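Local coordinates for protein alpha-1,2-mannosidase (Bacteroides thetaiotaomicron, PDB 2WW2) that probably hydrolyses alpha-1,2-linked mannose from glycans with inversion at the anomeric carbon, as a calcium-dependent glycoside hydrolase of family 92, at residues Arg170-Asp178 / Trp370-Cys378; Ser235-Asn246 / Phe301-Tyr312. All blocks are in the same frame, centred on the assembly; numbering follows the deposited sequence.

Contact 1: Arg170-Asp178 / Trp370-Cys378; sequences RYNNGGVPD and WASPGHRGC
The guanidinium of Arg-376 lies against Asn-173 O across the contact while its NH1 donates to Ser-372 O of its own loop at 3.0 Å, within the guanidinium plane. Its chain turns at chi2 (-73°) and again at chi3 (-63°), folding the group back over that loop. The bend also lays Arg-376 CD against the Gly-174 to Gly-175 peptide, 3.6 Å from Gly-175 N. Asn-173 O stands over the centre of one guanidinium face, 3.1 Å from Arg-376 CZ, poorly placed for a hydrogen bond but probably attractive to the cation. With NH1 on Ser-372 O and NH2 on Ile-74 O, the flat group is fixed in its rotation; NE binds a glycerol, probably from the crystallisation liquor. A leucine in its place would probably leave Ser-372 O and Ile-74 O without their donor and Asn-173 O without its cation.

Beside the arginine the two backbones meet directly. Gly-374 N lies 2.8 Å from Gly-175 O, but the N-H...O angle is only 129°, which makes the bond weak, while Pro-373 CD touches Gly-175 O at 3.3 Å. Such closeness leaves no room for side chains: a beta carbon on Gly-374 would run into Gly-175 O, and one on Gly-175, whose phi is positive, into Arg-376 CD. Val-176 lays its CG1 branch on the Pro-373 ring, 3.5 Å from CD; the proline itself follows a cis peptide bond.

The 170-178 loop has supports of its own: Asn-172 OD1 accepts Gly-174 N on a lone pair, 2.9 Å away, and Asn-173 ND2 binds Asp-76 O as well as Tyr-171 OH. The glycerol at Arg-376 may mark a pocket beside this junction, where an Asx-turn loop of the N-terminal beta domain docks on a cis-proline loop of the family 92 catalytic domain.

Contact 2: Ser235-Asn246 / Phe301-Tyr312; sequences SSFISPEQAAIN and FYEFDSQGNPVY
Phe-237 and Phe-301 form an offset stack, their planes inclined by 29° and their centroids 4.5 Å apart, with Phe-301 CZ over the centre of the Phe-237 face. The edge of the Phe-237 ring is turned instead to Glu-303, whose chain is extended beyond CG and carries its carboxylate into the turn ahead of helix 240-250. There Phe-237 N meets the syn lone pair of OE2 at 3.0 Å. Glu-303 OE1 accepts twice: Ser-236 OG comes from the syn side at 2.7 Å and Asn-246 ND2 from the anti side at 2.8 Å, both off the carboxylate plane and Asn-246 ND2 the further from it, its amide being turned 48° from that plane.

Gln-242 and Glu-303 run alongside each other, pointing opposite ways, with amide and carboxylate planes almost perpendicular. The Gln-242 bend at chi2 (62°) brings NE2 above the carbonyl plane of Phe-304, 3.0 Å from Phe-304 O, which Arg-249 also binds. On the apolar flank Ile-238 lies across Val-311 at about a right angle, its CD1 3.6 Å from Val-311 CG2, and Ile-245 reaches over to Ser-306. Buried, Glu-303 is probably ionised, its negative charge stabilised by the Ser-236 hydroxyl, the Asn-246 amide and the Phe-237 N-H.

How the contacts relate
From the N terminus the chain first reaches 170-178, in the loop between strands 164-169 and 182-188 of the beta domain. Strand 182-188 pairs with 229-236, which leads into 235-246. The rest of helix 240-250, two further helices and strand 274-277 lead to 301-312, where contact 2 closes a loop of 54 intervening residues. After more strands and three helices, 370-378 returns to 170-178, and contact 1 closes the outer loop, with contact 2 nested inside. Both second segments reach one antiparallel sheet, and Pro-373 packs against Phe-301. Contact 1 ties that sheet to the 170-178 loop of the beta domain, contact 2 to the end of strand 229-236 and helix 240-250.

Contact 1: Arg170-Asp178 / Trp370-Cys378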
loop_
_atom_site.group_PDB
_atom_site.type_symbol
_atom_site.label_atom_id
_atom_site.label_comp_id
_atom_site.label_asym_id
_atom_site.label_seq_id
_atom_site.Cartn_x
_atom_site.Cartn_y
_atom_site.Cartn_z
ATOM N N ARG A 170 26.872 26.386 -28.826
ATOM C CA ARG A 170 26.880 27.097 -27.551
ATOM C C ARG A 170 25.714 26.708 -26.633
ATOM O O ARG A 170 25.589 27.228 -25.517
ATOM C CB ARG A 170 26.886 28.610 -27.808
ATOM C CG ARG A 170 28.144 29.067 -28.519
ATOM C CD ARG A 170 28.171 30.601 -28.726
ATOM N NE ARG A 170 29.352 30.988 -29.490
ATOM C CZ ARG A 170 29.440 30.901 -30.817
ATOM N NH1 ARG A 170 28.415 30.451 -31.533
ATOM N NH2 ARG A 170 30.556 31.271 -31.434
ATOM N N TYR A 171 24.862 25.798 -27.103
ATOM C CA TYR A 171 23.743 25.337 -26.300
ATOM C C TYR A 171 24.224 24.900 -24.921
ATOM O O TYR A 171 25.272 24.251 -24.787
ATOM C CB TYR A 171 23.032 24.166 -26.980
ATOM C CG TYR A 171 21.951 23.529 -26.121
ATOM C CD1 TYR A 171 20.661 24.051 -26.086
ATOM C CD2 TYR A 171 22.222 22.397 -25.349
ATOM C CE1 TYR A 171 19.669 23.457 -25.300
ATOM C CE2 TYR A 171 21.244 21.799 -24.554
ATOM C CZ TYR A 171 19.966 22.335 -24.551
ATOM O OH TYR A 171 19.010 21.751 -23.784
ATOM N N ASN A 172 23.462 25.265 -23.894
ATOM C CA ASN A 172 23.801 24.847 -22.533
ATOM C C ASN A 172 22.586 25.031 -21.630
ATOM O O ASN A 172 21.584 25.646 -22.030
ATOM C CB ASN A 172 24.990 25.654 -21.974
ATOM C CG ASN A 172 24.666 27.112 -21.791
ATOM O OD1 ASN A 172 24.189 27.526 -20.731
ATOM N ND2 ASN A 172 24.948 27.919 -22.813
ATOM N N ASN A 173 22.684 24.512 -20.414
ATOM C CA ASN A 173 21.591 24.615 -19.449
ATOM C C ASN A 173 22.042 25.353 -18.189
ATOM O O ASN A 173 21.577 25.075 -17.075
ATOM C CB ASN A 173 21.060 23.223 -19.135
ATOM C CG ASN A 173 20.128 22.710 -20.221
ATOM O OD1 ASN A 173 18.929 22.885 -20.110
ATOM N ND2 ASN A 173 20.675 22.096 -21.290
ATOM N N GLY A 174 22.951 26.309 -18.384
ATOM C CA GLY A 174 23.519 27.066 -17.280
ATOM C C GLY A 174 24.863 26.517 -16.828
ATOM O O GLY A 174 25.366 25.529 -17.378
ATOM N N GLY A 175 25.444 27.143 -15.805
ATOM C CA GLY A 175 26.763 26.711 -15.327
ATOM C C GLY A 175 27.906 26.906 -16.321
ATOM O O GLY A 175 28.901 26.171 -16.272
ATOM N N VAL A 176 27.791 27.905 -17.207
ATOM C CA VAL A 176 28.878 28.215 -18.135
ATOM C C VAL A 176 29.265 29.692 -18.090
ATOM O O VAL A 176 28.412 30.551 -17.833
ATOM C CB VAL A 176 28.543 27.830 -19.600
ATOM C CG1 VAL A 176 28.235 26.312 -19.712
ATOM C CG2 VAL A 176 27.380 28.687 -20.142
ATOM N N PRO A 177 30.553 29.996 -18.336
ATOM C CA PRO A 177 30.986 31.396 -18.457
ATOM C C PRO A 177 30.410 32.058 -19.717
ATOM O O PRO A 177 29.895 31.372 -20.616
ATOM C CB PRO A 177 32.514 31.284 -18.583
ATOM C CG PRO A 177 32.846 29.872 -18.027
ATOM C CD PRO A 177 31.677 29.055 -18.495
ATOM N N ASP A 178 30.527 33.382 -19.796
ATOM C CA ASP A 178 29.928 34.140 -20.891
ATOM C C ASP A 178 30.531 33.832 -22.250
ATOM O O ASP A 178 29.925 34.146 -23.258
ATOM C CB ASP A 178 30.076 35.648 -20.652
ATOM C CG ASP A 178 29.119 36.177 -19.615
ATOM O OD1 ASP A 178 28.214 35.426 -19.180
ATOM O OD2 ASP A 178 29.265 37.365 -19.257
ATOM N N TRP A 370 27.437 20.040 -7.263
ATOM C CA TRP A 370 26.976 19.576 -8.586
ATOM C C TRP A 370 27.602 20.501 -9.637
ATOM O O TRP A 370 27.467 21.722 -9.548
ATOM C CB TRP A 370 25.435 19.623 -8.689
ATOM C CG TRP A 370 24.823 18.276 -9.021
ATOM C CD1 TRP A 370 24.058 17.495 -8.200
ATOM C CD2 TRP A 370 24.968 17.547 -10.257
ATOM N NE1 TRP A 370 23.698 16.318 -8.860
ATOM C CE2 TRP A 370 24.243 16.337 -10.120
ATOM C CE3 TRP A 370 25.615 17.814 -11.472
ATOM C CZ2 TRP A 370 24.167 15.388 -11.147
ATOM C CZ3 TRP A 370 25.564 16.857 -12.491
ATOM C CH2 TRP A 370 24.834 15.657 -12.319
ATOM N N ALA A 371 28.308 19.924 -10.610
ATOM C CA ALA A 371 28.960 20.686 -11.673
ATOM C C ALA A 371 28.554 20.126 -13.022
ATOM O O ALA A 371 28.604 18.904 -13.232
ATOM C CB ALA A 371 30.496 20.587 -11.536
ATOM N N SER A 372 28.182 21.016 -13.941
ATOM C CA SER A 372 27.868 20.610 -15.314
ATOM C C SER A 372 27.680 21.824 -16.246
ATOM O O SER A 372 26.557 22.282 -16.462
ATOM C CB SER A 372 26.594 19.748 -15.337
ATOM O OG SER A 372 26.360 19.219 -16.641
ATOM N N PRO A 373 28.775 22.365 -16.792
ATOM C CA PRO A 373 30.156 21.996 -16.489
ATOM C C PRO A 373 30.687 22.811 -15.313
ATOM O O PRO A 373 31.634 22.397 -14.654
ATOM C CB PRO A 373 30.901 22.376 -17.770
ATOM C CG PRO A 373 30.120 23.529 -18.350
ATOM C CD PRO A 373 28.683 23.330 -17.913
ATOM N N GLY A 374 30.074 23.958 -15.069
ATOM C CA GLY A 374 30.386 24.766 -13.907
ATOM C C GLY A 374 29.327 24.555 -12.843
ATOM O O GLY A 374 28.548 23.602 -12.917
ATOM N N HIS A 375 29.274 25.457 -11.866
ATOM C CA HIS A 375 28.355 25.309 -10.748
ATOM C C HIS A 375 26.898 25.271 -11.208
ATOM O O HIS A 375 26.444 26.158 -11.947
ATOM C CB HIS A 375 28.514 26.480 -9.774
ATOM C CG HIS A 375 29.804 26.491 -9.010
ATOM N ND1 HIS A 375 30.218 25.438 -8.218
ATOM C CD2 HIS A 375 30.731 27.467 -8.855
ATOM C CE1 HIS A 375 31.362 25.756 -7.632
ATOM N NE2 HIS A 375 31.695 26.983 -8.002
ATOM N N ARG A 376 26.178 24.240 -10.763
ATOM C CA ARG A 376 24.748 24.083 -11.037
ATOM C C ARG A 376 23.995 23.862 -9.724
ATOM O O ARG A 376 24.473 23.142 -8.826
ATOM C CB ARG A 376 24.529 22.888 -11.972
ATOM C CG ARG A 376 25.139 23.067 -13.385
ATOM C CD ARG A 376 24.330 24.075 -14.212
ATOM N NE ARG A 376 22.977 23.560 -14.415
ATOM C CZ ARG A 376 22.643 22.672 -15.345
ATOM N NH1 ARG A 376 23.566 22.174 -16.183
ATOM N NH2 ARG A 376 21.385 22.258 -15.426
ATOM N N GLY A 377 22.817 24.453 -9.608
ATOM C CA GLY A 377 22.031 24.361 -8.375
ATOM C C GLY A 377 21.277 23.034 -8.326
ATOM O O GLY A 377 20.297 22.866 -9.024
ATOM N N CYS A 378 21.732 22.093 -7.501
ATOM C CA CYS A 378 21.100 20.764 -7.484
ATOM C C CYS A 378 21.566 19.995 -6.251
ATOM O O CYS A 378 22.754 20.009 -5.931
ATOM C CB CYS A 378 21.511 20.000 -8.748
ATOM S SG CYS A 378 20.692 18.413 -8.982
#

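Contact 2: Ser235-Asn246 / Phe301-Tyr312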
loop_
_atom_site.group_PDB
_atom_site.type_symbol
_atom_site.label_atom_id
_atom_site.label_comp_id
_atom_site.label_asym_id
_atom_site.label_seq_id
_atom_site.Cartn_x
_atom_site.Cartn_y
_atom_site.Cartn_z
ATOM N N SER A 235 36.371 17.741 -31.129
ATOM C CA SER A 235 35.971 19.057 -30.651
ATOM C C SER A 235 36.886 19.507 -29.526
ATOM O O SER A 235 37.680 18.717 -28.980
ATOM C CB SER A 235 34.505 19.052 -30.173
ATOM O OG SER A 235 34.386 18.408 -28.906
ATOM N N SER A 236 36.763 20.777 -29.170
ATOM C CA SER A 236 37.555 21.360 -28.090
ATOM C C SER A 236 36.704 22.412 -27.385
ATOM O O SER A 236 35.852 23.044 -28.016
ATOM C CB SER A 236 38.823 22.031 -28.655
ATOM O OG SER A 236 39.545 22.693 -27.629
ATOM N N PHE A 237 36.947 22.619 -26.095
ATOM C CA PHE A 237 36.323 23.738 -25.389
ATOM C C PHE A 237 37.231 24.964 -25.369
ATOM O O PHE A 237 36.832 26.025 -24.901
ATOM C CB PHE A 237 35.942 23.329 -23.952
ATOM C CG PHE A 237 34.783 22.387 -23.895
ATOM C CD1 PHE A 237 33.479 22.862 -24.038
ATOM C CD2 PHE A 237 34.990 21.022 -23.746
ATOM C CE1 PHE A 237 32.386 21.989 -24.008
ATOM C CE2 PHE A 237 33.917 20.147 -23.727
ATOM C CZ PHE A 237 32.604 20.643 -23.859
ATOM N N ILE A 238 38.440 24.824 -25.895
ATOM C CA ILE A 238 39.426 25.911 -25.845
ATOM C C ILE A 238 39.367 26.816 -27.068
ATOM O O ILE A 238 39.249 28.036 -26.920
ATOM C CB ILE A 238 40.865 25.360 -25.607
ATOM C CG1 ILE A 238 40.958 24.805 -24.188
ATOM C CG2 ILE A 238 41.957 26.459 -25.835
ATOM C CD1 ILE A 238 42.163 23.889 -23.951
ATOM N N SER A 239 39.430 26.230 -28.264
ATOM C CA SER A 239 39.467 27.010 -29.502
ATOM C C SER A 239 39.374 26.106 -30.730
ATOM O O SER A 239 39.602 24.897 -30.634
ATOM C CB SER A 239 40.805 27.743 -29.571
ATOM O OG SER A 239 41.830 26.798 -29.886
ATOM N N PRO A 240 39.074 26.688 -31.903
ATOM C CA PRO A 240 39.104 25.892 -33.129
ATOM C C PRO A 240 40.481 25.296 -33.409
ATOM O O PRO A 240 40.575 24.162 -33.879
ATOM C CB PRO A 240 38.702 26.905 -34.214
ATOM C CG PRO A 240 37.818 27.865 -33.483
ATOM C CD PRO A 240 38.507 28.031 -32.143
ATOM N N GLU A 241 41.540 26.046 -33.107
ATOM C CA GLU A 241 42.902 25.519 -33.228
ATOM C C GLU A 241 43.127 24.281 -32.345
ATOM O O GLU A 241 43.744 23.307 -32.772
ATOM C CB GLU A 241 43.927 26.615 -32.888
ATOM C CG GLU A 241 43.937 27.774 -33.899
ATOM C CD GLU A 241 42.642 28.619 -33.895
ATOM O OE1 GLU A 241 41.981 28.766 -32.827
ATOM O OE2 GLU A 241 42.297 29.155 -34.980
ATOM N N GLN A 242 42.636 24.307 -31.115
ATOM C CA GLN A 242 42.813 23.151 -30.241
ATOM C C GLN A 242 41.957 21.986 -30.736
ATOM O O GLN A 242 42.339 20.830 -30.590
ATOM C CB GLN A 242 42.465 23.489 -28.787
ATOM C CG GLN A 242 42.682 22.327 -27.815
ATOM C CD GLN A 242 44.140 21.869 -27.733
ATOM O OE1 GLN A 242 45.059 22.691 -27.616
ATOM N NE2 GLN A 242 44.353 20.553 -27.766
ATOM N N ALA A 243 40.798 22.284 -31.310
ATOM C CA ALA A 243 39.968 21.202 -31.873
ATOM C C ALA A 243 40.738 20.485 -32.987
ATOM O O ALA A 243 40.644 19.260 -33.139
ATOM C CB ALA A 243 38.630 21.740 -32.388
ATOM N N ALA A 244 41.524 21.239 -33.752
ATOM C CA ALA A 244 42.285 20.638 -34.851
ATOM C C ALA A 244 43.444 19.804 -34.312
ATOM O O ALA A 244 43.768 18.751 -34.852
ATOM C CB ALA A 244 42.778 21.711 -35.821
ATOM N N ILE A 245 44.070 20.270 -33.238
ATOM C CA ILE A 245 45.104 19.472 -32.567
ATOM C C ILE A 245 44.524 18.138 -32.061
ATOM O O ILE A 245 45.114 17.061 -32.279
ATOM C CB ILE A 245 45.720 20.270 -31.384
ATOM C CG1 ILE A 245 46.540 21.447 -31.922
ATOM C CG2 ILE A 245 46.580 19.368 -30.497
ATOM C CD1 ILE A 245 46.876 22.512 -30.871
ATOM N N ASN A 246 43.375 18.211 -31.387
ATOM C CA ASN A 246 42.678 17.013 -30.910
ATOM C C ASN A 246 42.369 16.073 -32.066
ATOM O O ASN A 246 42.601 14.876 -31.963
ATOM C CB ASN A 246 41.367 17.366 -30.187
ATOM C CG ASN A 246 41.605 18.152 -28.906
ATOM O OD1 ASN A 246 42.730 18.214 -28.418
ATOM N ND2 ASN A 246 40.545 18.738 -28.349
ATOM N N PHE A 301 38.068 17.148 -18.390
ATOM C CA PHE A 301 37.693 18.368 -19.098
ATOM C C PHE A 301 38.951 19.114 -19.577
ATOM O O PHE A 301 38.914 20.308 -19.919
ATOM C CB PHE A 301 36.852 19.250 -18.171
ATOM C CG PHE A 301 35.914 20.168 -18.898
ATOM C CD1 PHE A 301 34.803 19.660 -19.558
ATOM C CD2 PHE A 301 36.128 21.544 -18.905
ATOM C CE1 PHE A 301 33.923 20.520 -20.238
ATOM C CE2 PHE A 301 35.240 22.400 -19.562
ATOM C CZ PHE A 301 34.139 21.870 -20.241
ATOM N N TYR A 302 40.071 18.396 -19.594
ATOM C CA TYR A 302 41.329 18.951 -20.063
ATOM C C TYR A 302 41.711 18.343 -21.408
ATOM O O TYR A 302 41.134 17.316 -21.858
ATOM C CB TYR A 302 42.453 18.727 -19.039
ATOM C CG TYR A 302 42.664 17.280 -18.624
ATOM C CD1 TYR A 302 43.583 16.467 -19.285
ATOM C CD2 TYR A 302 41.943 16.736 -17.572
ATOM C CE1 TYR A 302 43.771 15.143 -18.909
ATOM C CE2 TYR A 302 42.126 15.413 -17.184
ATOM C CZ TYR A 302 43.039 14.632 -17.850
ATOM O OH TYR A 302 43.212 13.335 -17.449
ATOM N N GLU A 303 42.695 18.971 -22.027
ATOM C CA GLU A 303 43.107 18.671 -23.377
ATOM C C GLU A 303 44.629 18.792 -23.406
ATOM O O GLU A 303 45.236 19.328 -22.474
ATOM C CB GLU A 303 42.436 19.674 -24.342
ATOM C CG GLU A 303 40.924 19.836 -24.040
ATOM C CD GLU A 303 40.164 20.679 -25.061
ATOM O OE1 GLU A 303 40.461 20.592 -26.265
ATOM O OE2 GLU A 303 39.238 21.404 -24.650
ATOM N N PHE A 304 45.256 18.275 -24.450
ATOM C CA PHE A 304 46.703 18.377 -24.539
ATOM C C PHE A 304 47.085 19.306 -25.665
ATOM O O PHE A 304 46.757 19.055 -26.821
ATOM C CB PHE A 304 47.333 16.999 -24.710
ATOM C CG PHE A 304 47.132 16.108 -23.519
ATOM C CD1 PHE A 304 47.950 16.237 -22.404
ATOM C CD2 PHE A 304 46.129 15.151 -23.510
ATOM C CE1 PHE A 304 47.773 15.422 -21.301
ATOM C CE2 PHE A 304 45.934 14.335 -22.409
ATOM C CZ PHE A 304 46.769 14.479 -21.293
ATOM N N ASP A 305 47.787 20.376 -25.311
ATOM C CA ASP A 305 48.119 21.424 -26.266
ATOM C C ASP A 305 49.189 20.985 -27.277
ATOM O O ASP A 305 49.558 19.817 -27.316
ATOM C CB ASP A 305 48.541 22.693 -25.517
ATOM C CG ASP A 305 49.894 22.557 -24.819
ATOM O OD1 ASP A 305 50.618 21.555 -25.009
ATOM O OD2 ASP A 305 50.230 23.478 -24.056
ATOM N N SER A 306 49.677 21.913 -28.097
ATOM C CA SER A 306 50.651 21.550 -29.146
ATOM C C SER A 306 51.958 21.007 -28.573
ATOM O O SER A 306 52.660 20.257 -29.244
ATOM C CB SER A 306 50.932 22.717 -30.096
ATOM O OG SER A 306 51.484 23.814 -29.396
ATOM N N GLN A 307 52.267 21.360 -27.326
ATOM C CA GLN A 307 53.475 20.869 -26.668
ATOM C C GLN A 307 53.211 19.575 -25.905
ATOM O O GLN A 307 54.104 19.045 -25.233
ATOM C CB GLN A 307 54.035 21.919 -25.711
ATOM C CG GLN A 307 55.185 22.743 -26.263
ATOM C CD GLN A 307 55.011 23.089 -27.725
ATOM O OE1 GLN A 307 54.155 23.899 -28.089
ATOM N NE2 GLN A 307 55.833 22.480 -28.580
ATOM N N GLY A 308 51.983 19.075 -25.990
ATOM C CA GLY A 308 51.612 17.859 -25.277
ATOM C C GLY A 308 51.268 18.070 -23.812
ATOM O O GLY A 308 51.139 17.110 -23.064
ATOM N N ASN A 309 51.110 19.319 -23.393
ATOM C CA ASN A 309 50.834 19.611 -21.989
ATOM C C ASN A 309 49.343 19.767 -21.717
ATOM O O ASN A 309 48.622 20.297 -22.562
ATOM C CB ASN A 309 51.575 20.872 -21.565
ATOM C CG ASN A 309 53.062 20.709 -21.658
ATOM O OD1 ASN A 309 53.586 19.652 -21.320
ATOM N ND2 ASN A 309 53.759 21.744 -22.126
ATOM N N PRO A 310 48.881 19.299 -20.541
ATOM C CA PRO A 310 47.449 19.353 -20.219
ATOM C C PRO A 310 47.004 20.785 -19.968
ATOM O O PRO A 310 47.630 21.501 -19.182
ATOM C CB PRO A 310 47.333 18.529 -18.926
ATOM C CG PRO A 310 48.727 18.636 -18.284
ATOM C CD PRO A 310 49.693 18.723 -19.450
ATOM N N VAL A 311 45.945 21.203 -20.652
ATOM C CA VAL A 311 45.357 22.513 -20.444
ATOM C C VAL A 311 43.841 22.340 -20.431
ATOM O O VAL A 311 43.313 21.321 -20.903
ATOM C CB VAL A 311 45.750 23.519 -21.562
ATOM C CG1 VAL A 311 47.216 23.908 -21.447
ATOM C CG2 VAL A 311 45.467 22.930 -22.955
ATOM N N TYR A 312 43.134 23.314 -19.869
ATOM C CA TYR A 312 41.686 23.261 -19.907
ATOM C C TYR A 312 41.076 24.639 -19.973
ATOM O O TYR A 312 41.614 25.618 -19.434
ATOM C CB TYR A 312 41.122 22.480 -18.700
ATOM C CG TYR A 312 41.450 23.092 -17.341
ATOM C CD1 TYR A 312 40.582 24.004 -16.744
ATOM C CD2 TYR A 312 42.619 22.756 -16.662
ATOM C CE1 TYR A 312 40.879 24.577 -15.505
ATOM C CE2 TYR A 312 42.935 23.332 -15.408
ATOM C CZ TYR A 312 42.050 24.239 -14.840
ATOM O OH TYR A 312 42.320 24.821 -13.612
HETATM O O HOH W 1 43.776 16.691 -26.326
#